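Local coordinates for mbGIPC protein (PDB 6X1X) that probably binds the C-terminal tails of partner proteins through its PDZ domain, the part of this choanoflagellate GIPC-family protein present here, at residues A[30-35]-A[51-56]; A[21-26]-A[64-69]; A[4-9]-A[83-88]. All blocks are in the same frame, centred on the assembly; numbering follows the deposited sequence.

Interaction 1 (A[30-35]-A[51-56])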
loop_
_atom_site.group_PDB
_atom_site.type_symbol
_atom_site.label_atom_id
_atom_site.label_comp_id
_atom_site.label_asym_id
_atom_site.label_seq_id
_atom_site.Cartn_x
_atom_site.Cartn_y
_atom_site.Cartn_z
ATOM N N ALA A 30 8.434 2.757 -1.075
ATOM C CA ALA A 30 7.861 1.863 -2.067
ATOM C C ALA A 30 6.479 2.377 -2.454
ATOM O O ALA A 30 5.816 3.074 -1.681
ATOM C CB ALA A 30 7.770 0.449 -1.499
ATOM N N PHE A 31 6.048 2.046 -3.666
ATOM C CA PHE A 31 4.774 2.552 -4.153
ATOM C C PHE A 31 3.984 1.452 -4.838
ATOM O O PHE A 31 4.512 0.417 -5.252
ATOM C CB PHE A 31 4.947 3.753 -5.087
ATOM C CG PHE A 31 5.669 3.424 -6.351
ATOM C CD1 PHE A 31 7.053 3.458 -6.413
ATOM C CD2 PHE A 31 4.961 3.070 -7.481
ATOM C CE1 PHE A 31 7.714 3.145 -7.593
ATOM C CE2 PHE A 31 5.611 2.760 -8.657
ATOM C CZ PHE A 31 6.987 2.797 -8.710
ATOM N N ILE A 32 2.687 1.708 -4.946
ATOM C CA ILE A 32 1.749 0.760 -5.525
ATOM C C ILE A 32 1.730 0.988 -7.028
ATOM O O ILE A 32 1.287 2.035 -7.512
ATOM C CB ILE A 32 0.355 0.907 -4.913
ATOM C CG1 ILE A 32 0.424 0.609 -3.421
ATOM C CG2 ILE A 32 -0.630 -0.032 -5.594
ATOM C CD1 ILE A 32 -0.874 0.855 -2.683
ATOM N N LYS A 33 2.208 0.001 -7.768
ATOM C CA LYS A 33 2.274 0.073 -9.215
ATOM C C LYS A 33 0.996 -0.429 -9.865
ATOM O O LYS A 33 0.560 0.123 -10.882
ATOM C CB LYS A 33 3.461 -0.766 -9.690
ATOM C CG LYS A 33 3.857 -0.565 -11.131
ATOM C CD LYS A 33 5.084 -1.405 -11.453
ATOM C CE LYS A 33 5.536 -1.202 -12.890
ATOM N NZ LYS A 33 5.997 0.196 -13.124
ATOM N N LYS A 34 0.394 -1.478 -9.304
ATOM C CA LYS A 34 -0.843 -2.037 -9.831
ATOM C C LYS A 34 -1.680 -2.547 -8.675
ATOM O O LYS A 34 -1.151 -2.962 -7.638
ATOM C CB LYS A 34 -0.598 -3.217 -10.784
ATOM C CG LYS A 34 0.338 -2.902 -11.947
ATOM C CD LYS A 34 0.544 -4.089 -12.875
ATOM C CE LYS A 34 1.423 -3.702 -14.060
ATOM N NZ LYS A 34 1.560 -4.812 -15.047
ATOM N N ILE A 35 -2.992 -2.524 -8.873
ATOM C CA ILE A 35 -3.946 -3.146 -7.968
ATOM C C ILE A 35 -4.826 -4.043 -8.816
ATOM O O ILE A 35 -5.548 -3.561 -9.696
ATOM C CB ILE A 35 -4.793 -2.106 -7.217
ATOM C CG1 ILE A 35 -3.884 -1.208 -6.369
ATOM C CG2 ILE A 35 -5.817 -2.820 -6.340
ATOM C CD1 ILE A 35 -4.624 -0.071 -5.669
ATOM N N ASP A 51 -0.077 5.374 -4.967
ATOM C CA ASP A 51 0.126 5.703 -3.564
ATOM C C ASP A 51 1.445 5.120 -3.078
ATOM O O ASP A 51 1.847 4.018 -3.475
ATOM C CB ASP A 51 -1.014 5.134 -2.715
ATOM C CG ASP A 51 -2.316 5.896 -2.875
ATOM O OD1 ASP A 51 -2.317 6.993 -3.459
ATOM O OD2 ASP A 51 -3.354 5.389 -2.390
ATOM N N HIS A 52 2.121 5.863 -2.223
ATOM C CA HIS A 52 3.311 5.364 -1.555
ATOM C C HIS A 52 2.921 4.714 -0.232
ATOM O O HIS A 52 1.968 5.136 0.432
ATOM C CB HIS A 52 4.316 6.497 -1.336
ATOM C CG HIS A 52 5.038 6.907 -2.586
ATOM N ND1 HIS A 52 4.515 7.809 -3.488
ATOM C CD2 HIS A 52 6.231 6.515 -3.095
ATOM C CE1 HIS A 52 5.360 7.967 -4.492
ATOM N NE2 HIS A 52 6.408 7.189 -4.280
ATOM N N ILE A 53 3.655 3.670 0.142
ATOM C CA ILE A 53 3.403 2.952 1.386
ATOM C C ILE A 53 4.366 3.499 2.429
ATOM O O ILE A 53 5.569 3.218 2.393
ATOM C CB ILE A 53 3.541 1.436 1.205
ATOM C CG1 ILE A 53 2.529 0.956 0.168
ATOM C CG2 ILE A 53 3.325 0.734 2.546
ATOM C CD1 ILE A 53 2.701 -0.497 -0.234
ATOM N N ALA A 54 3.844 4.274 3.372
ATOM C CA ALA A 54 4.684 4.932 4.363
ATOM C C ALA A 54 4.914 4.076 5.598
ATOM O O ALA A 54 6.011 4.110 6.171
ATOM C CB ALA A 54 4.060 6.268 4.776
ATOM N N LYS A 55 3.897 3.331 6.024
ATOM C CA LYS A 55 3.981 2.507 7.222
ATOM C C LYS A 55 3.080 1.294 7.060
ATOM O O LYS A 55 2.055 1.351 6.380
ATOM C CB LYS A 55 3.514 3.245 8.485
ATOM C CG LYS A 55 4.302 4.481 8.840
ATOM C CD LYS A 55 4.029 4.945 10.261
ATOM C CE LYS A 55 4.859 6.182 10.574
ATOM N NZ LYS A 55 4.603 6.698 11.945
ATOM N N ILE A 56 3.458 0.207 7.725
ATOM C CA ILE A 56 2.590 -0.944 7.925
ATOM C C ILE A 56 2.614 -1.261 9.407
ATOM O O ILE A 56 3.695 -1.410 9.986
ATOM C CB ILE A 56 3.053 -2.168 7.117
ATOM C CG1 ILE A 56 2.922 -1.906 5.621
ATOM C CG2 ILE A 56 2.259 -3.408 7.535
ATOM C CD1 ILE A 56 3.712 -2.901 4.786
HETATM O O HOH W 1 8.097 2.198 1.709
#
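F31 and H52 sit opposite each other at a single backbone bridge that joins the two sheets of the PDZ fold, between strands 31-35 and 52-56. A straight hydrogen bond lies on each side of the bridge, from I53 N to A30 O and from I32 N to D51 O, both 2.9 Å. At H52, CG is anti to the carbonyl carbon (chi1 -75°), and the imidazole lies beside F31 with one face covered by F31 CB, which is 3.6 Å from H52 CD2 and offset to the rim in a CH-pi contact. F31 has chi1 64°, with CG between its backbone N and carbonyl carbon, which turns the phenyl ring off the 51-56 strand; the two rings meet obliquely, their planes 56° apart. An alanine in place of this histidine would probably leave F31 CB without the ring it rests on and open a gap beside it. The buried side chains I32 and I53 cross at about a right angle, I32 CG1 lying 4.1 Å from I53 CD1. D51 directs its carboxylate elsewhere, with OD2 salt-bridged to K7. One water accepts from A30 N at 2.9 Å and donates to I53 O at 2.8 Å.

Interaction 2 (A[21-26]-A[64-69])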
loop_
_atom_site.group_PDB
_atom_site.type_symbol
_atom_site.label_atom_id
_atom_site.label_comp_id
_atom_site.label_asym_id
_atom_site.label_seq_id
_atom_site.Cartn_x
_atom_site.Cartn_y
_atom_site.Cartn_z
ATOM N N THR A 21 0.777 -4.939 -6.646
ATOM C CA THR A 21 2.116 -4.955 -7.223
ATOM C C THR A 21 2.826 -3.706 -6.731
ATOM O O THR A 21 2.328 -2.593 -6.934
ATOM C CB THR A 21 2.062 -4.925 -8.748
ATOM O OG1 THR A 21 1.321 -6.055 -9.213
ATOM C CG2 THR A 21 3.469 -4.940 -9.349
ATOM N N ILE A 22 3.961 -3.885 -6.081
ATOM C CA ILE A 22 4.681 -2.745 -5.541
ATOM C C ILE A 22 6.086 -2.719 -6.098
ATOM O O ILE A 22 6.670 -3.749 -6.461
ATOM C CB ILE A 22 4.677 -2.700 -4.002
ATOM C CG1 ILE A 22 5.440 -3.877 -3.427
ATOM C CG2 ILE A 22 3.245 -2.672 -3.478
ATOM C CD1 ILE A 22 5.653 -3.761 -1.933
ATOM N N SER A 23 6.635 -1.515 -6.175
ATOM C CA SER A 23 7.990 -1.323 -6.653
ATOM C C SER A 23 8.608 -0.155 -5.895
ATOM O O SER A 23 8.013 0.394 -4.966
ATOM C CB SER A 23 8.016 -1.118 -8.163
ATOM O OG SER A 23 9.353 -1.175 -8.608
ATOM N N ASP A 24 9.834 0.199 -6.275
ATOM C CA ASP A 24 10.496 1.385 -5.741
ATOM C C ASP A 24 11.497 1.862 -6.782
ATOM O O ASP A 24 11.881 1.104 -7.676
ATOM C CB ASP A 24 11.146 1.148 -4.358
ATOM C CG ASP A 24 12.443 0.354 -4.437
ATOM O OD1 ASP A 24 13.491 0.967 -4.733
ATOM O OD2 ASP A 24 12.435 -0.860 -4.157
ATOM N N ASN A 25 11.898 3.129 -6.687
ATOM C CA ASN A 25 12.832 3.688 -7.660
ATOM C C ASN A 25 14.250 3.810 -7.119
ATOM O O ASN A 25 15.090 4.455 -7.754
ATOM C CB ASN A 25 12.320 5.013 -8.242
ATOM C CG ASN A 25 12.169 6.103 -7.197
ATOM O OD1 ASN A 25 12.736 6.025 -6.113
ATOM N ND2 ASN A 25 11.408 7.140 -7.533
ATOM N N GLY A 26 14.535 3.200 -5.968
ATOM C CA GLY A 26 15.847 3.248 -5.358
ATOM C C GLY A 26 15.991 4.250 -4.232
ATOM O O GLY A 26 17.049 4.285 -3.587
ATOM N N CYS A 64 12.718 2.023 2.630
ATOM C CA CYS A 64 12.678 0.581 2.454
ATOM C C CYS A 64 12.429 0.203 1.000
ATOM O O CYS A 64 11.599 0.806 0.314
ATOM C CB CYS A 64 11.600 -0.021 3.348
ATOM S SG CYS A 64 11.958 0.183 5.103
ATOM N N ARG A 65 13.133 -0.826 0.544
ATOM C CA ARG A 65 12.961 -1.313 -0.814
ATOM C C ARG A 65 11.654 -2.087 -0.934
ATOM O O ARG A 65 11.093 -2.579 0.056
ATOM C CB ARG A 65 14.123 -2.230 -1.194
ATOM C CG ARG A 65 15.461 -1.525 -1.347
ATOM C CD ARG A 65 15.653 -0.978 -2.751
ATOM N NE ARG A 65 16.439 -1.876 -3.600
ATOM C CZ ARG A 65 15.983 -2.470 -4.698
ATOM N NH1 ARG A 65 14.733 -2.274 -5.098
ATOM N NH2 ARG A 65 16.786 -3.259 -5.400
ATOM N N HIS A 66 11.176 -2.217 -2.174
ATOM C CA HIS A 66 9.919 -2.921 -2.374
ATOM C C HIS A 66 9.980 -4.351 -1.866
ATOM O O HIS A 66 8.963 -4.874 -1.406
ATOM C CB HIS A 66 9.437 -2.852 -3.830
ATOM C CG HIS A 66 10.255 -3.644 -4.804
ATOM N ND1 HIS A 66 10.165 -5.012 -4.931
ATOM C CD2 HIS A 66 11.139 -3.236 -5.743
ATOM C CE1 HIS A 66 10.994 -5.416 -5.878
ATOM N NE2 HIS A 66 11.595 -4.358 -6.388
ATOM N N PHE A 67 11.143 -5.003 -1.922
ATOM C CA PHE A 67 11.173 -6.373 -1.422
ATOM C C PHE A 67 11.012 -6.430 0.092
ATOM O O PHE A 67 10.494 -7.419 0.614
ATOM C CB PHE A 67 12.395 -7.152 -1.922
ATOM C CG PHE A 67 13.714 -6.608 -1.461
ATOM C CD1 PHE A 67 14.246 -6.969 -0.237
ATOM C CD2 PHE A 67 14.453 -5.783 -2.288
ATOM C CE1 PHE A 67 15.480 -6.474 0.164
ATOM C CE2 PHE A 67 15.674 -5.291 -1.896
ATOM C CZ PHE A 67 16.185 -5.632 -0.676
ATOM N N GLU A 68 11.432 -5.377 0.808
ATOM C CA GLU A 68 11.262 -5.337 2.263
ATOM C C GLU A 68 9.813 -5.073 2.641
ATOM O O GLU A 68 9.275 -5.702 3.563
ATOM C CB GLU A 68 12.182 -4.272 2.865
ATOM C CG GLU A 68 13.649 -4.568 2.615
ATOM C CD GLU A 68 14.581 -3.457 3.038
ATOM O OE1 GLU A 68 14.278 -2.273 2.780
ATOM O OE2 GLU A 68 15.622 -3.780 3.648
ATOM N N VAL A 69 9.175 -4.128 1.950
ATOM C CA VAL A 69 7.764 -3.841 2.175
ATOM C C VAL A 69 6.919 -5.051 1.798
ATOM O O VAL A 69 5.982 -5.432 2.516
ATOM C CB VAL A 69 7.377 -2.582 1.377
ATOM C CG1 VAL A 69 5.896 -2.293 1.520
ATOM C CG2 VAL A 69 8.205 -1.390 1.835
#
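D24 meets R65 and H66 at one end of the cleft between strand 20-23 and helix 66-75, the two elements that line the peptide-binding groove of PDZ domains. The groove is pinched here, with the CA atoms of S23 and H66 only 5.0 Å apart, and a bound peptide would probably require the helix and strand to separate. With D24 CG held between its own backbone N and carbonyl carbon (chi1 76°), the carboxylate reaches the start of the helix. H66 N approaches D24 OD2 on the anti side, 2.7 Å away and nearly straight, though 32° out of the carboxylate plane. In one of two R65 conformers, NH1 comes to the syn side of D24 OD2 at 2.9 Å, so this salt bridge is tentative. There the oxygen lies at the guanidinium edge, while the two flat groups are turned 72° against each other. D24 OD1 uses its anti lone pair for G26 N at 2.8 Å, an Asx turn that fixes the carboxylate from its other oxygen. H66 is the first helical residue, as is the histidine of class I PDZ domains; its CB lies against the strand backbone, 3.5 Å from S23 C, and its CD2 is 3.1 Å from D24 OD2. I22 reaches across obliquely, its CD1 3.5 Å from H66 O and, one helical turn on, 3.8 Å from V69 CG1.

Interaction 3 (A[4-9]-A[83-88])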
loop_
_atom_site.group_PDB
_atom_site.type_symbol
_atom_site.label_atom_id
_atom_site.label_comp_id
_atom_site.label_asym_id
_atom_site.label_seq_id
_atom_site.Cartn_x
_atom_site.Cartn_y
_atom_site.Cartn_z
ATOM N N GLY A 4 2.263 15.186 0.624
ATOM C CA GLY A 4 1.172 14.422 0.047
ATOM C C GLY A 4 0.098 14.058 1.056
ATOM O O GLY A 4 0.347 14.057 2.261
ATOM N N THR A 5 -1.097 13.745 0.558
ATOM C CA THR A 5 -2.226 13.417 1.422
ATOM C C THR A 5 -2.042 12.030 2.025
ATOM O O THR A 5 -1.910 11.043 1.295
ATOM C CB THR A 5 -3.522 13.465 0.621
ATOM O OG1 THR A 5 -3.755 14.806 0.174
ATOM C CG2 THR A 5 -4.696 13.005 1.474
ATOM N N GLU A 6 -2.075 11.960 3.353
ATOM C CA GLU A 6 -1.831 10.740 4.110
ATOM C C GLU A 6 -3.157 10.071 4.459
ATOM O O GLU A 6 -4.119 10.745 4.840
ATOM C CB GLU A 6 -1.071 11.107 5.384
ATOM C CG GLU A 6 -0.497 9.949 6.144
ATOM C CD GLU A 6 0.521 10.390 7.177
ATOM O OE1 GLU A 6 1.502 11.067 6.796
ATOM O OE2 GLU A 6 0.338 10.065 8.369
ATOM N N LYS A 7 -3.202 8.743 4.324
ATOM C CA LYS A 7 -4.431 7.967 4.451
ATOM C C LYS A 7 -4.169 6.709 5.263
ATOM O O LYS A 7 -3.160 6.029 5.056
ATOM C CB LYS A 7 -4.937 7.506 3.080
ATOM C CG LYS A 7 -5.204 8.621 2.100
ATOM C CD LYS A 7 -5.704 8.072 0.785
ATOM C CE LYS A 7 -4.637 7.271 0.052
ATOM N NZ LYS A 7 -5.099 7.028 -1.330
ATOM N N THR A 8 -5.104 6.378 6.152
ATOM C CA THR A 8 -5.039 5.152 6.936
ATOM C C THR A 8 -5.913 4.093 6.279
ATOM O O THR A 8 -7.111 4.310 6.060
ATOM C CB THR A 8 -5.504 5.394 8.369
ATOM O OG1 THR A 8 -4.592 6.285 9.018
ATOM C CG2 THR A 8 -5.550 4.075 9.135
ATOM N N VAL A 9 -5.316 2.946 5.988
ATOM C CA VAL A 9 -5.987 1.829 5.343
ATOM C C VAL A 9 -6.009 0.696 6.363
ATOM O O VAL A 9 -4.959 0.316 6.889
ATOM C CB VAL A 9 -5.231 1.419 4.070
ATOM C CG1 VAL A 9 -5.848 0.221 3.444
ATOM C CG2 VAL A 9 -5.208 2.574 3.077
ATOM N N THR A 83 -2.961 -2.543 9.350
ATOM C CA THR A 83 -3.092 -1.141 8.994
ATOM C C THR A 83 -1.910 -0.725 8.130
ATOM O O THR A 83 -0.787 -1.197 8.313
ATOM C CB THR A 83 -3.202 -0.263 10.247
ATOM O OG1 THR A 83 -4.415 -0.579 10.939
ATOM C CG2 THR A 83 -3.228 1.215 9.887
ATOM N N MET A 84 -2.178 0.147 7.164
ATOM C CA MET A 84 -1.161 0.626 6.249
ATOM C C MET A 84 -1.406 2.109 6.058
ATOM O O MET A 84 -2.549 2.524 5.833
ATOM C CB MET A 84 -1.277 -0.128 4.921
ATOM C CG MET A 84 -0.173 0.155 3.930
ATOM S SD MET A 84 -0.223 -1.056 2.599
ATOM C CE MET A 84 -1.861 -0.778 1.923
ATOM N N ILE A 85 -0.363 2.910 6.206
ATOM C CA ILE A 85 -0.446 4.339 5.947
ATOM C C ILE A 85 0.051 4.562 4.533
ATOM O O ILE A 85 1.193 4.214 4.204
ATOM C CB ILE A 85 0.380 5.147 6.956
ATOM C CG1 ILE A 85 -0.052 4.817 8.384
ATOM C CG2 ILE A 85 0.231 6.630 6.677
ATOM C CD1 ILE A 85 -1.493 5.153 8.683
ATOM N N CYS A 86 -0.817 5.111 3.693
ATOM C CA CYS A 86 -0.505 5.399 2.306
ATOM C C CYS A 86 -0.493 6.906 2.109
ATOM O O CYS A 86 -1.239 7.641 2.764
ATOM C CB CYS A 86 -1.531 4.751 1.375
ATOM S SG CYS A 86 -1.477 2.940 1.415
ATOM N N VAL A 87 0.381 7.370 1.222
ATOM C CA VAL A 87 0.515 8.791 0.926
ATOM C C VAL A 87 0.297 8.987 -0.564
ATOM O O VAL A 87 0.961 8.347 -1.386
ATOM C CB VAL A 87 1.887 9.338 1.354
ATOM C CG1 VAL A 87 1.969 10.824 1.064
ATOM C CG2 VAL A 87 2.128 9.069 2.830
ATOM N N GLU A 88 -0.631 9.852 -0.905
ATOM C CA GLU A 88 -0.922 10.108 -2.304
ATOM C C GLU A 88 0.112 11.069 -2.880
ATOM O O GLU A 88 0.487 12.046 -2.226
ATOM C CB GLU A 88 -2.298 10.745 -2.443
ATOM C CG GLU A 88 -3.422 9.937 -1.847
ATOM C CD GLU A 88 -4.781 10.426 -2.302
ATOM O OE1 GLU A 88 -4.830 11.229 -3.260
ATOM O OE2 GLU A 88 -5.797 10.006 -1.707
HETATM O O HOH W 2 -1.406 14.389 -2.208
#
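An antiparallel beta ladder pairs E6-V9 with M84-V87, K7 facing C86 and V9 facing M84 as hydrogen-bonded pairs, E6 facing V87 and T8 facing I85 as non-hydrogen-bonded ones. Each hydrogen-bonded pair exchanges two backbone bonds, the shortest running from K7 N to C86 O at 2.7 Å. The ladder is prolonged beyond E6 by E88 N, which donates to T5 O at 2.8 Å, and by a water that joins T5 N to E88 O. On the face bearing E6, T8, I85 and V87, I85 makes the largest contribution. Its CG2 is packed tightly against E6 CG at 3.4 Å, and the bend at chi2 (-61°) sets CD1 3.3 Å from T8 OG1, so that one isoleucine spans two residues of the neighbouring strand. These are the first and last strands of the PDZ fold, and strand 6-12 lies at the edge of the sheet, with strand 81-87 between it and strand 52-56. The other face is largely buried: V9 CG2 lies 4.1 Å from C86 SG, while M84 carries on inward to I53 and I56. K7 leaves from that same face, bends at chi3 (-67°) and crosses E88 at about a right angle. Its NZ also has a shorter salt bridge, to D51 OD2, and the acidic pair would probably favour a charged ammonium group. Toward E88, K7 NZ forms a salt bridge with OE2 at 3.1 Å, approaching from above the carboxylate plane.

From the N terminus, residues 4-9 enter the fold as an edge strand and meet 83-88 near the C-terminal end of the fold, in the last strand, so interaction 3 closes the widest loop. Within it, interaction 2 closes a second loop from strand 20-23 to helix 66-75, and interaction 1 closes the smallest, from 30-35 to 51-56. The three loops nest without crossing. Strand 31-35 pairs with strand 20-23, with F31 N bonded to S23 O, so interactions 1 and 2 touch. Strand 52-56 pairs with strand 81-87 through A54 N and I85 O, which brings interactions 1 and 3 together. Interactions 2 and 3 do not touch, and interaction 1 links the groove side to the terminal strands.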